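Local coordinates for protein 373aa long hypothetical citrate synthase (Sulfolobus tokodaii, PDB 1VGP) that is probably a member of the citrate synthase family, a largely helical protein whose assembly holds two copies of the chain, at residues D36-S41 with M170-I175; N42-S47 with W63-L68; R69-L74 with I121-T126. All blocks are in the same frame, centred on the assembly; numbering follows the deposited sequence.

Interaction 1 (D36-S41 with M170-I175)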
loop_
_atom_site.group_PDB
_atom_site.type_symbol
_atom_site.label_atom_id
_atom_site.label_comp_id
_atom_site.label_asym_id
_atom_site.label_seq_id
_atom_site.Cartn_x
_atom_site.Cartn_y
_atom_site.Cartn_z
ATOM N N ASP A 36 -30.157 -13.446 4.107
ATOM C CA ASP A 36 -30.820 -13.685 2.822
ATOM C C ASP A 36 -29.836 -13.892 1.690
ATOM O O ASP A 36 -30.066 -14.701 0.795
ATOM C CB ASP A 36 -31.732 -12.516 2.454
ATOM C CG ASP A 36 -32.880 -12.355 3.411
ATOM O OD1 ASP A 36 -33.210 -13.337 4.111
ATOM O OD2 ASP A 36 -33.454 -11.242 3.464
ATOM N N LEU A 37 -28.740 -13.149 1.713
ATOM C CA LEU A 37 -27.757 -13.295 0.659
ATOM C C LEU A 37 -27.099 -14.656 0.787
ATOM O O LEU A 37 -26.993 -15.391 -0.193
ATOM C CB LEU A 37 -26.724 -12.178 0.743
ATOM C CG LEU A 37 -27.307 -10.792 0.478
ATOM C CD1 LEU A 37 -26.274 -9.737 0.835
ATOM C CD2 LEU A 37 -27.737 -10.669 -0.987
ATOM N N ALA A 38 -26.678 -15.003 2.001
ATOM C CA ALA A 38 -26.079 -16.313 2.228
ATOM C C ALA A 38 -27.011 -17.406 1.723
ATOM O O ALA A 38 -26.570 -18.357 1.083
ATOM C CB ALA A 38 -25.774 -16.517 3.706
ATOM N N GLU A 39 -28.300 -17.267 2.006
ATOM C CA GLU A 39 -29.263 -18.325 1.727
ATOM C C GLU A 39 -29.714 -18.339 0.260
ATOM O O GLU A 39 -29.887 -19.405 -0.319
ATOM C CB GLU A 39 -30.481 -18.164 2.651
ATOM C CG GLU A 39 -31.708 -18.979 2.265
ATOM C CD GLU A 39 -31.771 -20.331 2.961
ATOM O OE1 GLU A 39 -32.556 -21.193 2.497
ATOM O OE2 GLU A 39 -31.041 -20.536 3.965
ATOM N N PHE A 40 -29.901 -17.167 -0.339
ATOM C CA PHE A 40 -30.549 -17.099 -1.642
ATOM C C PHE A 40 -29.637 -16.676 -2.780
ATOM O O PHE A 40 -29.971 -16.861 -3.952
ATOM C CB PHE A 40 -31.741 -16.146 -1.597
ATOM C CG PHE A 40 -32.822 -16.565 -0.647
ATOM C CD1 PHE A 40 -33.305 -15.676 0.310
ATOM C CD2 PHE A 40 -33.373 -17.842 -0.716
ATOM C CE1 PHE A 40 -34.319 -16.052 1.181
ATOM C CE2 PHE A 40 -34.390 -18.228 0.152
ATOM C CZ PHE A 40 -34.859 -17.326 1.101
ATOM N N SER A 41 -28.487 -16.102 -2.450
ATOM C CA SER A 41 -27.587 -15.595 -3.482
ATOM C C SER A 41 -26.345 -16.465 -3.672
ATOM O O SER A 41 -26.280 -17.602 -3.186
ATOM C CB SER A 41 -27.170 -14.163 -3.144
ATOM O OG SER A 41 -26.687 -13.503 -4.303
ATOM N N MET A 170 -17.948 -22.994 0.391
ATOM C CA MET A 170 -16.934 -22.066 -0.078
ATOM C C MET A 170 -17.616 -20.767 -0.490
ATOM O O MET A 170 -17.168 -19.673 -0.137
ATOM C CB MET A 170 -16.173 -22.664 -1.263
ATOM C CG MET A 170 -15.043 -21.782 -1.778
ATOM S SD MET A 170 -13.720 -21.540 -0.567
ATOM C CE MET A 170 -12.923 -20.145 -1.253
ATOM N N ASP A 171 -18.710 -20.904 -1.229
ATOM C CA ASP A 171 -19.396 -19.761 -1.796
ATOM C C ASP A 171 -19.950 -18.861 -0.688
ATOM O O ASP A 171 -19.773 -17.633 -0.702
ATOM C CB ASP A 171 -20.540 -20.236 -2.702
ATOM C CG ASP A 171 -21.069 -19.130 -3.599
ATOM O OD1 ASP A 171 -20.279 -18.602 -4.394
ATOM O OD2 ASP A 171 -22.260 -18.780 -3.509
ATOM N N VAL A 172 -20.619 -19.474 0.282
ATOM C CA VAL A 172 -21.196 -18.691 1.347
ATOM C C VAL A 172 -20.061 -18.098 2.182
ATOM O O VAL A 172 -20.160 -16.964 2.643
ATOM C CB VAL A 172 -22.149 -19.544 2.216
ATOM C CG1 VAL A 172 -21.487 -20.831 2.584
ATOM C CG2 VAL A 172 -22.544 -18.791 3.468
ATOM N N THR A 173 -18.971 -18.840 2.346
ATOM C CA THR A 173 -17.845 -18.349 3.135
ATOM C C THR A 173 -17.246 -17.091 2.519
ATOM O O THR A 173 -16.924 -16.119 3.224
ATOM C CB THR A 173 -16.719 -19.393 3.263
ATOM O OG1 THR A 173 -17.198 -20.555 3.945
ATOM C CG2 THR A 173 -15.551 -18.808 4.049
ATOM N N LEU A 174 -17.083 -17.105 1.200
ATOM C CA LEU A 174 -16.545 -15.930 0.515
ATOM C C LEU A 174 -17.537 -14.770 0.586
ATOM O O LEU A 174 -17.129 -13.623 0.755
ATOM C CB LEU A 174 -16.230 -16.258 -0.947
ATOM C CG LEU A 174 -15.118 -17.276 -1.218
ATOM C CD1 LEU A 174 -14.941 -17.411 -2.709
ATOM C CD2 LEU A 174 -13.824 -16.840 -0.562
ATOM N N ILE A 175 -18.833 -15.069 0.455
ATOM C CA ILE A 175 -19.865 -14.040 0.543
ATOM C C ILE A 175 -19.734 -13.298 1.875
ATOM O O ILE A 175 -19.751 -12.065 1.919
ATOM C CB ILE A 175 -21.283 -14.659 0.440
ATOM C CG1 ILE A 175 -21.614 -14.959 -1.025
ATOM C CG2 ILE A 175 -22.327 -13.725 1.049
ATOM C CD1 ILE A 175 -22.792 -15.903 -1.200
#
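A38 and V172 meet where the end of helix 34-40 lies against the last turns of helix 164-175. A38 CB touches V172 CG2 at 4.0 Å, and their CA atoms are only 5.5 Å apart, consistent with the small alanine allowing a close approach of the two backbones. The valine presents this methyl because CG2 stands anti to its backbone N, while CG1 sits between N and the carbonyl carbon (chi1 48°). One turn on, I175 points toward the other segment. With CD1 anti to CA (chi2 164°), that terminal methyl lies 4.4 Å from L37 O and equally far from S41 O, a loose apolar cover over the backbone where the helix gives way to the turn. Nothing here is hydrogen-bonded across the two segments: it is buried packing within the mainly helical body of the citrate synthase fold, joining helices more than 120 residues apart in the chain. I266 of helix 262-278 touches both A38 and V172, and Y270 of the same helix also reaches the valine. The polar side chains beside this patch are held from outside the two segments. D171 OD2 comes to 4.2 Å from S41 O, but both are acceptors; D171 OD1 instead bonds S150 OG and the backbone N of F43, tying helix 164-175 to the start of helix 43-52. S41 OG is hydrogen-bonded to E45 OE1. Separately, S41 N bonds back to L37 O at 2.8 Å, closing the last turn of helix 34-40.

Interaction 2 (N42-S47 with W63-L68)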
loop_
_atom_site.group_PDB
_atom_site.type_symbol
_atom_site.label_atom_id
_atom_site.label_comp_id
_atom_site.label_asym_id
_atom_site.label_seq_id
_atom_site.Cartn_x
_atom_site.Cartn_y
_atom_site.Cartn_z
ATOM N N ASN A 42 -25.371 -15.911 -4.393
ATOM C CA ASN A 42 -24.059 -16.526 -4.571
ATOM C C ASN A 42 -22.989 -15.455 -4.672
ATOM O O ASN A 42 -23.292 -14.247 -4.705
ATOM C CB ASN A 42 -24.026 -17.352 -5.846
ATOM C CG ASN A 42 -24.496 -16.566 -7.051
ATOM O OD1 ASN A 42 -23.772 -15.732 -7.597
ATOM N ND2 ASN A 42 -25.732 -16.820 -7.466
ATOM N N PHE A 43 -21.732 -15.894 -4.746
ATOM C CA PHE A 43 -20.616 -14.953 -4.772
ATOM C C PHE A 43 -20.733 -13.963 -5.923
ATOM O O PHE A 43 -20.616 -12.760 -5.719
ATOM C CB PHE A 43 -19.278 -15.687 -4.884
ATOM C CG PHE A 43 -18.095 -14.765 -4.850
ATOM C CD1 PHE A 43 -17.606 -14.283 -3.632
ATOM C CD2 PHE A 43 -17.477 -14.356 -6.032
ATOM C CE1 PHE A 43 -16.519 -13.412 -3.592
ATOM C CE2 PHE A 43 -16.392 -13.486 -6.003
ATOM C CZ PHE A 43 -15.911 -13.013 -4.780
ATOM N N GLU A 44 -20.955 -14.477 -7.129
ATOM C CA GLU A 44 -21.091 -13.628 -8.305
ATOM C C GLU A 44 -22.181 -12.573 -8.169
ATOM O O GLU A 44 -21.934 -11.387 -8.419
ATOM C CB GLU A 44 -21.360 -14.477 -9.536
ATOM C CG GLU A 44 -20.119 -15.153 -10.069
ATOM C CD GLU A 44 -20.231 -16.654 -10.080
ATOM O OE1 GLU A 44 -20.959 -17.196 -9.219
ATOM O OE2 GLU A 44 -19.589 -17.288 -10.952
ATOM N N GLU A 45 -23.384 -12.987 -7.774
ATOM C CA GLU A 45 -24.483 -12.041 -7.635
ATOM C C GLU A 45 -24.207 -11.030 -6.533
ATOM O O GLU A 45 -24.437 -9.833 -6.719
ATOM C CB GLU A 45 -25.796 -12.767 -7.346
ATOM C CG GLU A 45 -26.948 -11.816 -7.091
ATOM C CD GLU A 45 -28.280 -12.517 -7.012
ATOM O OE1 GLU A 45 -28.646 -12.948 -5.896
ATOM O OE2 GLU A 45 -28.959 -12.638 -8.058
ATOM N N VAL A 46 -23.715 -11.502 -5.389
ATOM C CA VAL A 46 -23.395 -10.604 -4.276
ATOM C C VAL A 46 -22.300 -9.598 -4.631
ATOM O O VAL A 46 -22.348 -8.436 -4.211
ATOM C CB VAL A 46 -22.952 -11.394 -3.027
ATOM C CG1 VAL A 46 -22.485 -10.439 -1.951
ATOM C CG2 VAL A 46 -24.111 -12.248 -2.519
ATOM N N SER A 47 -21.320 -10.036 -5.412
ATOM C CA SER A 47 -20.272 -9.138 -5.878
ATOM C C SER A 47 -20.831 -8.011 -6.749
ATOM O O SER A 47 -20.449 -6.843 -6.594
ATOM C CB SER A 47 -19.214 -9.922 -6.652
ATOM O OG SER A 47 -18.508 -10.793 -5.783
ATOM N N TRP A 63 -23.854 -10.999 -18.109
ATOM C CA TRP A 63 -22.707 -10.225 -18.527
ATOM C C TRP A 63 -21.622 -10.272 -17.460
ATOM O O TRP A 63 -20.432 -10.350 -17.769
ATOM C CB TRP A 63 -23.108 -8.771 -18.771
ATOM C CG TRP A 63 -21.927 -7.862 -18.922
ATOM C CD1 TRP A 63 -21.175 -7.674 -20.045
ATOM C CD2 TRP A 63 -21.337 -7.051 -17.909
ATOM N NE1 TRP A 63 -20.157 -6.794 -19.795
ATOM C CE2 TRP A 63 -20.234 -6.387 -18.481
ATOM C CE3 TRP A 63 -21.639 -6.804 -16.561
ATOM C CZ2 TRP A 63 -19.421 -5.508 -17.768
ATOM C CZ3 TRP A 63 -20.835 -5.929 -15.844
ATOM C CH2 TRP A 63 -19.744 -5.288 -16.450
ATOM N N PHE A 64 -22.042 -10.219 -16.202
ATOM C CA PHE A 64 -21.112 -10.007 -15.106
ATOM C C PHE A 64 -20.266 -11.240 -14.848
ATOM O O PHE A 64 -19.046 -11.157 -14.743
ATOM C CB PHE A 64 -21.857 -9.626 -13.827
ATOM C CG PHE A 64 -20.952 -9.419 -12.652
ATOM C CD1 PHE A 64 -20.164 -8.280 -12.559
ATOM C CD2 PHE A 64 -20.859 -10.382 -11.651
ATOM C CE1 PHE A 64 -19.291 -8.100 -11.489
ATOM C CE2 PHE A 64 -19.987 -10.212 -10.575
ATOM C CZ PHE A 64 -19.203 -9.069 -10.496
ATOM N N GLN A 65 -20.910 -12.393 -14.743
ATOM C CA GLN A 65 -20.163 -13.623 -14.531
ATOM C C GLN A 65 -19.497 -14.085 -15.812
ATOM O O GLN A 65 -18.724 -15.033 -15.803
ATOM C CB GLN A 65 -21.071 -14.722 -13.976
ATOM C CG GLN A 65 -22.349 -14.946 -14.743
ATOM C CD GLN A 65 -23.417 -15.623 -13.903
ATOM O OE1 GLN A 65 -24.336 -16.242 -14.434
ATOM N NE2 GLN A 65 -23.302 -15.505 -12.583
ATOM N N GLU A 66 -19.789 -13.419 -16.917
ATOM C CA GLU A 66 -19.070 -13.691 -18.155
ATOM C C GLU A 66 -17.671 -13.085 -18.057
ATOM O O GLU A 66 -16.678 -13.749 -18.344
ATOM C CB GLU A 66 -19.847 -13.090 -19.334
ATOM C CG GLU A 66 -18.998 -12.616 -20.509
ATOM C CD GLU A 66 -19.702 -12.779 -21.854
ATOM O OE1 GLU A 66 -20.946 -12.592 -21.904
ATOM O OE2 GLU A 66 -19.015 -13.094 -22.851
ATOM N N LYS A 67 -17.603 -11.827 -17.632
ATOM C CA LYS A 67 -16.325 -11.163 -17.429
ATOM C C LYS A 67 -15.492 -11.938 -16.408
ATOM O O LYS A 67 -14.258 -11.988 -16.496
ATOM C CB LYS A 67 -16.549 -9.723 -16.929
ATOM C CG LYS A 67 -16.992 -8.728 -18.002
ATOM C CD LYS A 67 -15.957 -8.597 -19.120
ATOM C CE LYS A 67 -15.911 -7.183 -19.681
ATOM N NZ LYS A 67 -17.252 -6.719 -20.113
ATOM N N LEU A 68 -16.181 -12.546 -15.449
ATOM C CA LEU A 68 -15.534 -13.120 -14.282
ATOM C C LEU A 68 -14.810 -14.425 -14.600
ATOM O O LEU A 68 -13.778 -14.723 -13.991
ATOM C CB LEU A 68 -16.566 -13.367 -13.181
ATOM C CG LEU A 68 -16.683 -12.363 -12.035
ATOM C CD1 LEU A 68 -17.694 -12.882 -11.020
ATOM C CD2 LEU A 68 -15.337 -12.165 -11.374
#
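E44 and S47 on the first turns of helix 43-52 pack against F64, Q65 and L68 of helix 58-70 in a buried contact without a hydrogen bond between the segments, plain helix-helix packing within the helical body of the citrate synthase fold. The axes of helix segments 43-47 and 63-68 approach to 10.0 Å, with 112° between their directions, so the helices are steeply crossed and the touching residues cluster around one crossing. E44 stands in the middle. Its CG lies 3.5 Å from L68 CD1, and its CB is 3.8 Å from Q65 NE2. The glutamate and glutamine side chains cross at about a right angle, with carboxylate and amide planes 60° apart, and no bond joins them. The E44 carboxylate is held instead from outside: OE2 accepts from H149 N and has a long, weak ion pair with R69 NE. On the other flank, F64 has CG anti to its backbone N (chi1 179°), which carries the ring out toward helix 43-52, where it meets S47 obliquely, F64 CZ being 3.9 Å from S47 CB; F64 CE2 also comes against E44 O. S47 turns its hydroxyl back along its own helix, where OG donates to F43 O at 2.9 Å and lies above one face of the F43 ring, toward its rim. That carbonyl also takes S47 N. The start of helix 43-52 is fixed by N42 at the N-cap, whose OD1 accepts from E45 N at 2.8 Å. E45 forms a salt bridge with R373 of the second subunit. Around the crossing, Y48 meets the F64 ring edge-to-face, I118 of helix 113-135 touches both F64 and L68, and F43 and V46 pack on helix 164-175.

Interaction 3 (R69-L74 with I121-T126)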
loop_
_atom_site.group_PDB
_atom_site.type_symbol
_atom_site.label_atom_id
_atom_site.label_comp_id
_atom_site.label_asym_id
_atom_site.label_seq_id
_atom_site.Cartn_x
_atom_site.Cartn_y
_atom_site.Cartn_z
ATOM N N ARG A 69 -15.347 -15.203 -15.541
ATOM C CA ARG A 69 -14.681 -16.428 -15.987
ATOM C C ARG A 69 -13.687 -16.122 -17.100
ATOM O O ARG A 69 -12.681 -16.819 -17.260
ATOM C CB ARG A 69 -15.697 -17.459 -16.501
ATOM C CG ARG A 69 -17.126 -17.253 -16.048
ATOM C CD ARG A 69 -17.337 -17.704 -14.614
ATOM N NE ARG A 69 -18.745 -17.701 -14.212
ATOM C CZ ARG A 69 -19.667 -18.537 -14.683
ATOM N NH1 ARG A 69 -19.379 -19.349 -15.696
ATOM N NH2 ARG A 69 -20.874 -18.582 -14.123
ATOM N N GLU A 70 -13.986 -15.076 -17.864
ATOM C CA GLU A 70 -13.184 -14.676 -19.014
ATOM C C GLU A 70 -11.747 -14.337 -18.629
ATOM O O GLU A 70 -10.831 -14.536 -19.420
ATOM C CB GLU A 70 -13.828 -13.458 -19.688
ATOM C CG GLU A 70 -13.891 -13.517 -21.211
ATOM C CD GLU A 70 -15.325 -13.537 -21.744
ATOM O OE1 GLU A 70 -15.927 -14.634 -21.804
ATOM O OE2 GLU A 70 -15.843 -12.456 -22.098
ATOM N N GLU A 71 -11.546 -13.827 -17.419
ATOM C CA GLU A 71 -10.257 -13.241 -17.055
ATOM C C GLU A 71 -9.584 -13.912 -15.862
ATOM O O GLU A 71 -8.857 -13.262 -15.119
ATOM C CB GLU A 71 -10.430 -11.752 -16.749
ATOM C CG GLU A 71 -10.607 -10.872 -17.973
ATOM C CD GLU A 71 -9.319 -10.699 -18.758
ATOM O OE1 GLU A 71 -8.275 -10.417 -18.136
ATOM O OE2 GLU A 71 -9.356 -10.846 -20.001
ATOM N N ARG A 72 -9.821 -15.205 -15.680
ATOM C CA ARG A 72 -9.278 -15.919 -14.528
ATOM C C ARG A 72 -7.827 -16.295 -14.758
ATOM O O ARG A 72 -7.099 -16.609 -13.815
ATOM C CB ARG A 72 -10.079 -17.194 -14.246
ATOM C CG ARG A 72 -11.530 -16.954 -13.916
ATOM C CD ARG A 72 -12.239 -18.253 -13.632
ATOM N NE ARG A 72 -13.506 -18.011 -12.958
ATOM C CZ ARG A 72 -14.515 -18.871 -12.936
ATOM N NH1 ARG A 72 -14.403 -20.039 -13.550
ATOM N NH2 ARG A 72 -15.636 -18.557 -12.300
ATOM N N TYR A 73 -7.412 -16.272 -16.019
ATOM C CA TYR A 73 -6.104 -16.772 -16.392
ATOM C C TYR A 73 -5.023 -15.757 -16.032
ATOM O O TYR A 73 -5.180 -14.558 -16.275
ATOM C CB TYR A 73 -6.085 -17.075 -17.892
ATOM C CG TYR A 73 -7.282 -17.886 -18.350
ATOM C CD1 TYR A 73 -7.332 -19.271 -18.151
ATOM C CD2 TYR A 73 -8.383 -17.268 -18.952
ATOM C CE1 TYR A 73 -8.449 -20.024 -18.542
ATOM C CE2 TYR A 73 -9.507 -18.012 -19.348
ATOM C CZ TYR A 73 -9.532 -19.389 -19.137
ATOM O OH TYR A 73 -10.632 -20.126 -19.524
ATOM N N LEU A 74 -3.934 -16.242 -15.442
ATOM C CA LEU A 74 -2.764 -15.421 -15.152
ATOM C C LEU A 74 -1.798 -15.406 -16.337
ATOM O O LEU A 74 -1.620 -16.424 -17.014
ATOM C CB LEU A 74 -2.038 -15.979 -13.930
ATOM C CG LEU A 74 -2.895 -16.388 -12.736
ATOM C CD1 LEU A 74 -2.057 -17.226 -11.765
ATOM C CD2 LEU A 74 -3.438 -15.149 -12.047
ATOM N N ILE A 121 -10.334 -9.340 -9.470
ATOM C CA ILE A 121 -11.078 -10.144 -8.504
ATOM C C ILE A 121 -11.059 -11.619 -8.917
ATOM O O ILE A 121 -10.909 -12.516 -8.088
ATOM C CB ILE A 121 -12.551 -9.648 -8.418
ATOM C CG1 ILE A 121 -12.584 -8.257 -7.790
ATOM C CG2 ILE A 121 -13.395 -10.616 -7.610
ATOM C CD1 ILE A 121 -13.907 -7.565 -7.894
ATOM N N SER A 122 -11.201 -11.846 -10.213
ATOM C CA SER A 122 -11.293 -13.185 -10.752
ATOM C C SER A 122 -9.971 -13.953 -10.704
ATOM O O SER A 122 -9.964 -15.189 -10.712
ATOM C CB SER A 122 -11.794 -13.126 -12.186
ATOM O OG SER A 122 -10.806 -13.631 -13.059
ATOM N N LYS A 123 -8.856 -13.232 -10.650
ATOM C CA LYS A 123 -7.545 -13.873 -10.659
ATOM C C LYS A 123 -7.019 -14.231 -9.274
ATOM O O LYS A 123 -6.111 -15.055 -9.155
ATOM C CB LYS A 123 -6.521 -12.980 -11.360
ATOM C CG LYS A 123 -6.650 -12.958 -12.878
ATOM C CD LYS A 123 -5.954 -11.751 -13.461
ATOM C CE LYS A 123 -5.952 -11.806 -14.972
ATOM N NZ LYS A 123 -7.147 -11.138 -15.531
ATOM N N PHE A 124 -7.567 -13.613 -8.229
ATOM C CA PHE A 124 -7.085 -13.875 -6.873
ATOM C C PHE A 124 -7.116 -15.367 -6.585
ATOM O O PHE A 124 -6.116 -15.953 -6.184
ATOM C CB PHE A 124 -7.929 -13.128 -5.833
ATOM C CG PHE A 124 -7.353 -11.799 -5.421
ATOM C CD1 PHE A 124 -6.843 -11.616 -4.143
ATOM C CD2 PHE A 124 -7.319 -10.732 -6.315
ATOM C CE1 PHE A 124 -6.310 -10.385 -3.759
ATOM C CE2 PHE A 124 -6.788 -9.498 -5.940
ATOM C CZ PHE A 124 -6.280 -9.323 -4.659
ATOM N N PRO A 125 -8.272 -16.010 -6.804
ATOM C CA PRO A 125 -8.330 -17.450 -6.523
ATOM C C PRO A 125 -7.314 -18.273 -7.329
ATOM O O PRO A 125 -6.740 -19.237 -6.813
ATOM C CB PRO A 125 -9.789 -17.817 -6.825
ATOM C CG PRO A 125 -10.303 -16.701 -7.685
ATOM C CD PRO A 125 -9.580 -15.477 -7.230
ATOM N N THR A 126 -7.077 -17.868 -8.579
ATOM C CA THR A 126 -6.089 -18.516 -9.441
ATOM C C THR A 126 -4.680 -18.377 -8.881
ATOM O O THR A 126 -3.907 -19.336 -8.891
ATOM C CB THR A 126 -6.095 -17.922 -10.871
ATOM O OG1 THR A 126 -7.438 -17.666 -11.293
ATOM C CG2 THR A 126 -5.467 -18.882 -11.843
#
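K123 and E71 meet through two bent chains that lie side by side and point the same way. The lysine turns at its last torsion (chi4 90°), placing NZ beside E71, and the glutamate bends at chi2 (-73°), setting CD on the same side. K123 NZ then donates to E71 O at 2.8 Å and forms a salt bridge with E71 OE1 at 2.9 Å. It reaches OE1 on the anti side, 24° out of the carboxylate plane. E71 O also takes a weak hydrogen bond from S122 OG. The next carbonyl, R72 O, accepts from T126 OG1 at 2.8 Å. L74 adds the apolar part, sliding past both partners in the opposite direction. L74 CD2 is 3.8 Å from K123 CB. L74 CG lies 3.7 Å from T126 CG2. The R72 guanidinium turns elsewhere, NH1 donating to L147 O. Beyond the helix end at E71, side chains of helix 113-135 bind two successive carbonyls and fasten the departing chain across one turn. K119 NZ lies close to K123 NZ, a like charge that the E71 carboxylate would be expected to offset. The ammonium grips backbone and carboxylate of one residue, which should restrict the rotation of both side chains.

The three contacts lie 14 to 18 Å from the centre of the chain, in its helical body. Interaction 1 closes the longest loop, and both others fall within it in sequence; interaction 2 closes before interaction 3 opens. Centres of interactions 1 and 2 are about 13 Å apart and the two touch, D171 and I175 meeting the start of helix 43-52; helices 34-40 and 43-52 also follow one another in the chain. Interactions 2 and 3, about 12 Å apart, share helix 58-70 and touch through L68 with S122 and the long, weak E44-R69 ion pair. Interactions 1 and 3, with centres about 20 Å apart, do not touch. Interaction 2 thus bridges them, linking helix 164-175 to helix 113-135.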